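Matching sites in ofchtiv-g5 from Ostrinia furnacalis, a protein that probably hydrolyses chitin, as a group IV insect chitinase of glycoside hydrolase family 18 (PDB 6JM8 (chain A, 1.91 Å), residues G120-W125 and L160-V165), and in its relative chitinase A from Cycas revoluta (PDB 4R5E (chain B, 1.50 Å), residues G114-Y119 and L155-V160). Both blocks share one frame: the second was fitted to the first on N, CA, C and O of the twelve residues, RMSD 0.52 Å. Numbering follows each deposited sequence.

Structure 1 (6JM8); sequences GLDVDW and LLTVAV. With NAG (2-acetamido-2-deoxy-beta-D-glucopyranose), chain C.
Asp122 holds CG anti to its backbone N (chi1 -175°), and OD1 accepts a hydrogen bond of 2.5 Å from Thr162 OG1. Asp124 is turned otherwise, its CG beside the backbone N (chi1 -62°); OD1 lies 3.2 Å from Ala164 CB and OD2 3.2 Å from C8 of an N-acetylglucosamine unit of the bound glycan. The small methyl of Ala164 suits a place beside the sugar's acetamide. Strands 120-124 and 160-165 are parallel neighbours in the TIM barrel of family 18, joined through helix 138-154, and this aspartate-rich strand runs into the glycan pocket. Backbone bonds alternate between them, Val123 N to Thr162 O and Ala164 N to Val123 O among them. On the face toward the helix, Val163 CB rests 3.7 Å from Val123 O, and Val123 CG2 meets Leu121 CD2 at 3.9 Å: branched apolar groups suit this buried layer. Trp125 packs its indole against Tyr92 and Phe143; its backbone N donates to water 2, which can donate to Val123 O.

Structure 2 (4R5E); sequences GLDLDY and LLTEAV. With AMI (allosamizoline), chain D.
Asp116 carries CG anti to its backbone N (chi1 177°), which lets OD1 accept a 2.6 Å hydrogen bond from Thr157 OG1. Asp118 has CG anti to N (chi1 -175°); OD1 lies 3.5 Å from Ala159 CB, and OD2 comes within 2.7 Å of N2 of the allosamizoline unit of the bound allosamidin. Ala159, with no more than a methyl, fits beside this carboxylate. Asp116 and Asp118, with Glu120 next along, form the DxDxE signature of family 18 at the ligand site. Backbone bonds alternate, Leu117 N to Thr157 O and Ala159 N to Leu117 O among them. On the face toward helix 125-149, Glu158 sets its CB 3.4 Å from Leu117 O; CG lies between the backbone N and the carbonyl carbon (chi1 79°), and the extended chain carries the carboxylate away from strand 114-119. Leu115 and Leu117 add long apolar chains to this buried layer. Tyr119 packs its ring against Phe86 and Phe131; its backbone N donates to water 4, which can donate to Leu117 O.

What differs
The hydrogen bonds between the strands are kept, including Thr162(A) OG1 to Asp122(A) OD1 and Thr157(B) OG1 to Asp116(B) OD1, and so are the two bridging waters, 2 with 4 and 3 with 5. Thr162(A), Leu160(A) and Leu161(A) keep their places with their counterparts. A water between Asp122(A) and Val163(A) O is modelled in structure 1 only. Asp124(A) and Asp118(B) are turned differently, chi1 -62° against -175°, their CG atoms 2.7 Å apart after superposition; both OD1 atoms still touch the matching alanine. The bound groups differ too: Asp124(A) OD2 approaches C8 of an N-acetylglucosamine unit, Asp118(B) OD2 N2 of an allosamizoline unit. The turn may answer the ligand, though other differences cannot be excluded.

In the packing, Val123(A) is exchanged for Leu117(B): CG2 of the valine and CG of the leucine are 0.7 Å apart, CG1 has no counterpart, and CD1 and CD2 of Leu117(B) reach beyond the valine. Leu121(A) and Leu115(B) are modelled in different rotamers, CG atoms 2.9 Å apart. The 3.9 Å contact of Leu121(A) CD2 with Val123(A) CG2 is found in structure 1 alone; in structure 2 the closest atoms, Leu115(B) CB and Leu117(B) CD2, are 5.8 Å apart. At Val163(A) against Glu158(B), the CB atoms, 0.9 Å apart, both touch the carbonyl oxygen of Val123(A) or Leu117(B); CG2 and CG lie 1.3 Å apart, CG1 of Val163(A) has no counterpart, and Glu158(B) adds a carboxylate, bringing a probable charge into an apolar layer. Where Trp125(A) has its indole, Tyr119(B) has a phenol ring: NE1 and CE1 lie 0.5 Å apart, and CE3, CZ3 and CH2 have no counterpart.

Structure 1 (6JM8)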
loop_
_atom_site.group_PDB
_atom_site.type_symbol
_atom_site.label_atom_id
_atom_site.label_comp_id
_atom_site.label_asym_id
_atom_site.label_seq_id
_atom_site.Cartn_x
_atom_site.Cartn_y
_atom_site.Cartn_z
ATOM N N GLY A 120 7.713 -0.166 15.981
ATOM C CA GLY A 120 7.051 -1.418 15.678
ATOM C C GLY A 120 7.427 -1.952 14.315
ATOM O O GLY A 120 8.259 -1.388 13.597
ATOM N N LEU A 121 6.772 -3.061 13.968
ATOM C CA LEU A 121 7.056 -3.814 12.757
ATOM C C LEU A 121 5.777 -3.997 11.953
ATOM O O LEU A 121 4.742 -4.391 12.501
ATOM C CB LEU A 121 7.662 -5.182 13.092
ATOM C CG LEU A 121 7.988 -6.111 11.923
ATOM C CD1 LEU A 121 9.138 -5.552 11.102
ATOM C CD2 LEU A 121 8.312 -7.512 12.426
ATOM N N ASP A 122 5.856 -3.710 10.659
ATOM C CA ASP A 122 4.781 -3.984 9.715
ATOM C C ASP A 122 5.201 -5.173 8.857
ATOM O O ASP A 122 6.195 -5.092 8.128
ATOM C CB ASP A 122 4.497 -2.753 8.855
ATOM C CG ASP A 122 3.309 -2.937 7.935
ATOM O OD1 ASP A 122 2.189 -3.166 8.436
ATOM O OD2 ASP A 122 3.501 -2.840 6.703
ATOM N N VAL A 123 4.464 -6.275 8.959
ATOM C CA VAL A 123 4.798 -7.504 8.246
ATOM C C VAL A 123 4.066 -7.490 6.910
ATOM O O VAL A 123 2.835 -7.563 6.868
ATOM C CB VAL A 123 4.440 -8.751 9.060
ATOM C CG1 VAL A 123 4.782 -10.004 8.270
ATOM C CG2 VAL A 123 5.155 -8.737 10.396
ATOM N N ASP A 124 4.822 -7.391 5.817
ATOM C CA ASP A 124 4.216 -7.320 4.493
ATOM C C ASP A 124 4.655 -8.506 3.646
ATOM O O ASP A 124 5.279 -8.340 2.597
ATOM C CB ASP A 124 4.573 -6.007 3.791
ATOM C CG ASP A 124 4.064 -4.810 4.537
ATOM O OD1 ASP A 124 3.401 -5.015 5.562
ATOM O OD2 ASP A 124 4.326 -3.663 4.114
ATOM N N TRP A 125 4.278 -9.711 4.055
ATOM C CA TRP A 125 4.596 -10.921 3.369
ATOM C C TRP A 125 3.597 -11.070 2.260
ATOM O O TRP A 125 2.493 -11.248 2.532
ATOM C CB TRP A 125 4.538 -12.093 4.324
ATOM C CG TRP A 125 4.619 -13.428 3.739
ATOM C CD1 TRP A 125 4.804 -13.745 2.445
ATOM C CD2 TRP A 125 4.453 -14.671 4.431
ATOM N NE1 TRP A 125 4.788 -15.098 2.271
ATOM C CE2 TRP A 125 4.567 -15.694 3.474
ATOM C CE3 TRP A 125 4.234 -15.016 5.750
ATOM C CZ2 TRP A 125 4.483 -17.021 3.802
ATOM C CZ3 TRP A 125 4.127 -16.324 6.061
ATOM C CH2 TRP A 125 4.264 -17.315 5.089
ATOM N N LEU A 160 4.520 -1.950 18.383
ATOM C CA LEU A 160 3.364 -2.210 17.540
ATOM C C LEU A 160 3.655 -3.342 16.563
ATOM O O LEU A 160 4.773 -3.494 16.065
ATOM C CB LEU A 160 2.964 -0.955 16.762
ATOM C CG LEU A 160 2.513 0.289 17.527
ATOM C CD1 LEU A 160 2.370 1.460 16.566
ATOM C CD2 LEU A 160 1.204 0.027 18.258
ATOM N N LEU A 161 2.627 -4.139 16.286
ATOM C CA LEU A 161 2.694 -5.182 15.269
ATOM C C LEU A 161 1.520 -5.001 14.322
ATOM O O LEU A 161 0.362 -5.068 14.746
ATOM C CB LEU A 161 2.675 -6.579 15.892
ATOM C CG LEU A 161 2.564 -7.727 14.888
ATOM C CD1 LEU A 161 3.848 -7.855 14.080
ATOM C CD2 LEU A 161 2.238 -9.035 15.592
ATOM N N THR A 162 1.821 -4.759 13.048
ATOM C CA THR A 162 0.814 -4.539 12.021
ATOM C C THR A 162 1.146 -5.391 10.803
ATOM O O THR A 162 2.262 -5.893 10.657
ATOM C CB THR A 162 0.729 -3.058 11.620
ATOM O OG1 THR A 162 1.883 -2.702 10.850
ATOM C CG2 THR A 162 0.666 -2.172 12.858
ATOM N N VAL A 163 0.157 -5.562 9.928
ATOM C CA VAL A 163 0.326 -6.334 8.704
ATOM C C VAL A 163 -0.315 -5.588 7.545
ATOM O O VAL A 163 -1.257 -4.808 7.723
ATOM C CB VAL A 163 -0.275 -7.757 8.811
ATOM C CG1 VAL A 163 0.398 -8.548 9.924
ATOM C CG2 VAL A 163 -1.786 -7.689 9.024
ATOM N N ALA A 164 0.217 -5.825 6.351
ATOM C CA ALA A 164 -0.413 -5.426 5.102
ATOM C C ALA A 164 -0.826 -6.689 4.361
ATOM O O ALA A 164 -0.024 -7.620 4.225
ATOM C CB ALA A 164 0.529 -4.580 4.244
ATOM N N VAL A 165 -2.074 -6.725 3.892
ATOM C CA VAL A 165 -2.684 -7.949 3.387
ATOM C C VAL A 165 -3.410 -7.675 2.077
ATOM O O VAL A 165 -3.824 -6.549 1.789
ATOM C CB VAL A 165 -3.668 -8.555 4.410
ATOM C CG1 VAL A 165 -2.947 -8.923 5.698
ATOM C CG2 VAL A 165 -4.795 -7.575 4.687
HETATM C C1 NAG C . 2.089 -3.762 -2.607
HETATM C C2 NAG C . 3.345 -3.545 -1.698
HETATM C C3 NAG C . 4.509 -2.905 -2.470
HETATM C C4 NAG C . 4.047 -2.260 -3.764
HETATM C C5 NAG C . 2.726 -1.542 -3.553
HETATM C C6 NAG C . 2.309 -0.825 -4.812
HETATM C C7 NAG C . 2.849 -3.293 0.701
HETATM C C8 NAG C . 2.544 -2.329 1.803
HETATM N N2 NAG C . 3.024 -2.761 -0.513
HETATM O O3 NAG C . 5.536 -3.851 -2.736
HETATM O O4 NAG C . 4.974 -1.252 -4.137
HETATM O O5 NAG C . 1.684 -2.479 -3.239
HETATM O O6 NAG C . 1.696 -1.739 -5.709
HETATM O O7 NAG C . 2.911 -4.503 0.898
HETATM O O HOH W 1 -0.241 -1.741 7.518
HETATM O O HOH W 2 1.990 -9.821 5.746
HETATM O O HOH W 3 0.182 -10.477 3.653
#

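Structure 2 (4R5E)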
loop_
_atom_site.group_PDB
_atom_site.type_symbol
_atom_site.label_atom_id
_atom_site.label_comp_id
_atom_site.label_asym_id
_atom_site.label_seq_id
_atom_site.Cartn_x
_atom_site.Cartn_y
_atom_site.Cartn_z
ATOM N N GLY B 114 7.349 0.253 16.114
ATOM C CA GLY B 114 6.651 -0.954 15.731
ATOM C C GLY B 114 7.276 -1.661 14.553
ATOM O O GLY B 114 8.234 -1.164 13.937
ATOM N N LEU B 115 6.717 -2.839 14.284
ATOM C CA LEU B 115 7.105 -3.722 13.196
ATOM C C LEU B 115 5.911 -3.970 12.306
ATOM O O LEU B 115 4.779 -4.031 12.782
ATOM C CB LEU B 115 7.547 -5.072 13.753
ATOM C CG LEU B 115 8.866 -5.106 14.507
ATOM C CD1 LEU B 115 9.029 -6.433 15.226
ATOM C CD2 LEU B 115 10.005 -4.870 13.529
ATOM N N ASP B 116 6.180 -4.151 11.018
ATOM C CA ASP B 116 5.151 -4.475 10.045
ATOM C C ASP B 116 5.660 -5.605 9.168
ATOM O O ASP B 116 6.851 -5.671 8.864
ATOM C CB ASP B 116 4.830 -3.235 9.218
ATOM C CG ASP B 116 3.818 -3.495 8.118
ATOM O OD1 ASP B 116 2.641 -3.779 8.429
ATOM O OD2 ASP B 116 4.190 -3.372 6.934
ATOM N N LEU B 117 4.757 -6.509 8.805
ATOM C CA LEU B 117 5.078 -7.598 7.888
ATOM C C LEU B 117 4.368 -7.368 6.566
ATOM O O LEU B 117 3.145 -7.231 6.539
ATOM C CB LEU B 117 4.619 -8.930 8.470
ATOM C CG LEU B 117 5.160 -9.260 9.862
ATOM C CD1 LEU B 117 4.536 -10.558 10.343
ATOM C CD2 LEU B 117 6.680 -9.331 9.898
ATOM N N ASP B 118 5.137 -7.312 5.480
ATOM C CA ASP B 118 4.571 -7.221 4.137
ATOM C C ASP B 118 4.885 -8.495 3.353
ATOM O O ASP B 118 5.925 -8.604 2.699
ATOM C CB ASP B 118 5.089 -5.968 3.426
ATOM C CG ASP B 118 4.447 -5.750 2.062
ATOM O OD1 ASP B 118 3.425 -6.401 1.750
ATOM O OD2 ASP B 118 4.994 -4.925 1.294
ATOM N N TYR B 119 3.949 -9.438 3.437
ATOM C CA TYR B 119 4.058 -10.772 2.868
ATOM C C TYR B 119 2.878 -10.957 1.918
ATOM O O TYR B 119 1.733 -11.057 2.356
ATOM C CB TYR B 119 4.015 -11.808 3.997
ATOM C CG TYR B 119 4.014 -13.272 3.592
ATOM C CD1 TYR B 119 4.432 -13.688 2.329
ATOM C CD2 TYR B 119 3.633 -14.250 4.506
ATOM C CE1 TYR B 119 4.441 -15.031 1.987
ATOM C CE2 TYR B 119 3.643 -15.591 4.179
ATOM C CZ TYR B 119 4.042 -15.980 2.916
ATOM O OH TYR B 119 4.055 -17.314 2.582
ATOM N N LEU B 155 4.385 -1.857 18.390
ATOM C CA LEU B 155 3.217 -2.093 17.558
ATOM C C LEU B 155 3.537 -3.213 16.579
ATOM O O LEU B 155 4.699 -3.412 16.204
ATOM C CB LEU B 155 2.831 -0.837 16.782
ATOM C CG LEU B 155 2.486 0.396 17.624
ATOM C CD1 LEU B 155 2.442 1.637 16.746
ATOM C CD2 LEU B 155 1.167 0.214 18.365
ATOM N N LEU B 156 2.503 -3.934 16.169
ATOM C CA LEU B 156 2.635 -4.972 15.152
ATOM C C LEU B 156 1.497 -4.857 14.162
ATOM O O LEU B 156 0.321 -4.913 14.538
ATOM C CB LEU B 156 2.656 -6.368 15.776
ATOM C CG LEU B 156 2.840 -7.523 14.786
ATOM C CD1 LEU B 156 4.173 -7.427 14.059
ATOM C CD2 LEU B 156 2.714 -8.861 15.500
ATOM N N THR B 157 1.851 -4.669 12.894
ATOM C CA THR B 157 0.855 -4.624 11.826
ATOM C C THR B 157 1.284 -5.532 10.685
ATOM O O THR B 157 2.401 -6.068 10.682
ATOM C CB THR B 157 0.621 -3.184 11.309
ATOM O OG1 THR B 157 1.799 -2.683 10.652
ATOM C CG2 THR B 157 0.279 -2.266 12.450
ATOM N N GLU B 158 0.382 -5.729 9.732
ATOM C CA GLU B 158 0.727 -6.425 8.510
ATOM C C GLU B 158 -0.101 -5.906 7.347
ATOM O O GLU B 158 -1.218 -5.408 7.518
ATOM C CB GLU B 158 0.555 -7.944 8.656
ATOM C CG GLU B 158 -0.885 -8.424 8.545
ATOM C CD GLU B 158 -1.055 -9.909 8.797
ATOM O OE1 GLU B 158 -2.029 -10.475 8.255
ATOM O OE2 GLU B 158 -0.243 -10.499 9.541
ATOM N N ALA B 159 0.483 -6.016 6.165
ATOM C CA ALA B 159 -0.231 -5.794 4.933
ATOM C C ALA B 159 -1.135 -6.982 4.637
ATOM O O ALA B 159 -0.733 -8.135 4.815
ATOM C CB ALA B 159 0.757 -5.592 3.795
ATOM N N VAL B 160 -2.351 -6.695 4.174
ATOM C CA VAL B 160 -3.261 -7.733 3.709
ATOM C C VAL B 160 -3.807 -7.423 2.316
ATOM O O VAL B 160 -3.927 -6.260 1.904
ATOM C CB VAL B 160 -4.434 -8.004 4.692
ATOM C CG1 VAL B 160 -3.915 -8.492 6.043
ATOM C CG2 VAL B 160 -5.336 -6.788 4.862
HETATM C C1 AMI D . 2.486 -2.565 -2.168
HETATM C C2 AMI D . 3.717 -3.344 -1.714
HETATM C C3 AMI D . 4.919 -2.675 -2.366
HETATM C C4 AMI D . 4.318 -2.103 -3.659
HETATM C C5 AMI D . 2.971 -1.555 -3.195
HETATM C C6 AMI D . 1.929 -1.214 -4.264
HETATM C C7 AMI D . 2.756 -2.367 0.065
HETATM C C8 AMI D . 3.168 -2.446 2.467
HETATM C C9 AMI D . 1.330 -1.078 1.559
HETATM N N2 AMI D . 3.696 -3.139 -0.269
HETATM N N7 AMI D . 2.443 -1.985 1.290
HETATM O O3 AMI D . 5.996 -3.601 -2.561
HETATM O O4 AMI D . 5.130 -1.084 -4.245
HETATM O O6 AMI D . 1.598 -2.348 -5.061
HETATM O O7 AMI D . 1.989 -1.866 -1.037
HETATM O O HOH W 4 1.755 -9.325 5.300
HETATM O O HOH W 5 -0.760 -10.623 3.548
#